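Local coordinates for putative methyltransferase (Emericella variicolor, PDB 7DMB), which probably transfers methyl groups from S-adenosylmethionine as a trans-acting partner of the polyketide synthase in calbistrin biosynthesis, at residues G159-L163 with V164-L168. Sequence-based numbering, arbitrary orientation.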
# COMPACT_ATOMS: atom_id res chain seq x y z
N GLY A 159 -6.18 -2.48 -25.17
CA GLY A 159 -4.75 -2.42 -25.42
C GLY A 159 -4.25 -1.18 -26.11
O GLY A 159 -3.19 -1.21 -26.73
N ARG A 160 -4.98 -0.07 -26.02
CA ARG A 160 -4.55 1.20 -26.59
C ARG A 160 -3.85 2.11 -25.59
O ARG A 160 -3.09 2.99 -25.99
CB ARG A 160 -5.74 1.94 -27.21
CG ARG A 160 -6.21 1.35 -28.56
CD ARG A 160 -7.21 2.24 -29.26
NE ARG A 160 -8.45 2.34 -28.48
CZ ARG A 160 -9.43 1.44 -28.50
NH1 ARG A 160 -9.32 0.35 -29.24
NH2 ARG A 160 -10.52 1.63 -27.76
N VAL A 161 -4.08 1.92 -24.29
CA VAL A 161 -3.40 2.71 -23.28
C VAL A 161 -3.21 1.85 -22.04
O VAL A 161 -4.02 0.96 -21.75
CB VAL A 161 -4.15 4.04 -22.97
CG1 VAL A 161 -5.40 3.80 -22.15
CG2 VAL A 161 -3.23 5.04 -22.24
N LYS A 162 -2.10 2.08 -21.34
CA LYS A 162 -1.80 1.37 -20.11
C LYS A 162 -2.51 2.04 -18.93
O LYS A 162 -2.67 3.26 -18.90
CB LYS A 162 -0.29 1.34 -19.85
CG LYS A 162 0.53 0.74 -20.99
CD LYS A 162 0.48 -0.78 -20.96
CE LYS A 162 1.29 -1.39 -22.09
NZ LYS A 162 1.24 -2.86 -21.98
N LEU A 163 -2.93 1.23 -17.96
CA LEU A 163 -3.46 1.76 -16.71
C LEU A 163 -2.45 2.65 -15.98
O LEU A 163 -2.78 3.75 -15.54
CB LEU A 163 -3.90 0.62 -15.78
CG LEU A 163 -4.47 1.06 -14.43
CD1 LEU A 163 -5.78 1.84 -14.61
CD2 LEU A 163 -4.70 -0.12 -13.49
N VAL A 164 -1.21 2.17 -15.81
CA VAL A 164 -0.22 2.92 -15.05
C VAL A 164 -0.01 4.29 -15.66
O VAL A 164 0.08 5.30 -14.93
CB VAL A 164 1.11 2.14 -14.96
CG1 VAL A 164 2.18 2.99 -14.25
CG2 VAL A 164 0.92 0.83 -14.22
N LYS A 165 0.07 4.37 -16.99
CA LYS A 165 0.19 5.66 -17.66
C LYS A 165 -1.00 6.55 -17.32
O LYS A 165 -0.84 7.73 -16.99
CB LYS A 165 0.29 5.47 -19.17
CG LYS A 165 0.70 6.73 -19.89
CD LYS A 165 -0.10 6.97 -21.16
CE LYS A 165 0.24 8.33 -21.74
NZ LYS A 165 0.18 8.33 -23.23
N VAL A 166 -2.21 5.98 -17.39
CA VAL A 166 -3.42 6.70 -17.02
C VAL A 166 -3.29 7.25 -15.60
O VAL A 166 -3.61 8.42 -15.34
CB VAL A 166 -4.65 5.79 -17.17
CG1 VAL A 166 -5.82 6.30 -16.33
CG2 VAL A 166 -5.02 5.67 -18.64
N LEU A 167 -2.77 6.45 -14.68
CA LEU A 167 -2.68 6.91 -13.30
C LEU A 167 -1.48 7.82 -13.05
O LEU A 167 -1.47 8.54 -12.05
CB LEU A 167 -2.64 5.71 -12.34
CG LEU A 167 -3.85 4.76 -12.41
CD1 LEU A 167 -3.79 3.67 -11.32
CD2 LEU A 167 -5.13 5.54 -12.32
N LEU A 168 -0.49 7.82 -13.94
CA LEU A 168 0.68 8.66 -13.75
C LEU A 168 0.37 10.13 -13.96
O LEU A 168 0.99 10.99 -13.34
CB LEU A 168 1.82 8.23 -14.68
CG LEU A 168 2.64 7.01 -14.29
CD1 LEU A 168 3.89 6.87 -15.17
CD2 LEU A 168 3.00 7.06 -12.81
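The chi1 of Val-161 (74°) sets CG1 between its backbone N and carbonyl carbon and leaves CG2 anti to that N; both methyls meet the side chains of the first helical turn, Lys-165 and Val-166. The contact is a helix N-terminus: Lys-162 is the N-cap of the short helix 163-168. It follows a Schellman motif that ends helix 140-157, with Gly-159 at C-prime in positive phi. The loop joins helix 140-157 to helix 163-168, with the side chain of Val-164 about 9 Å from the bound S-adenosyl-L-homocysteine.

Val-161 sits just before the cap. Its CG2 lies 3.8 Å from CD of Lys-165, a carbon in the aliphatic part of that chain. Its CG1 is 4.0 Å from CG2 of Val-166, and these two valines cross at about a right angle. On the helix 140-157 side, Val-161 also touches Asp-155 and Ile-156, while Val-166 touches Asn-152.

Leu-163 has CG trans to its backbone N (chi1 180°) and packs against Leu-167 one turn on. Its CG is 4.1 Å from CD1 of Leu-167. Both leucines are buried; Leu-163 rests on Leu-326 and Leu-327, and Leu-167 on Leu-173 of helix 172-181.

Two backbone bonds start the helix. Val-166 N donates to Lys-162 O at 3.1 Å, with an N-H...O angle of 164°. Leu-167 N donates to Leu-163 O at 2.8 Å.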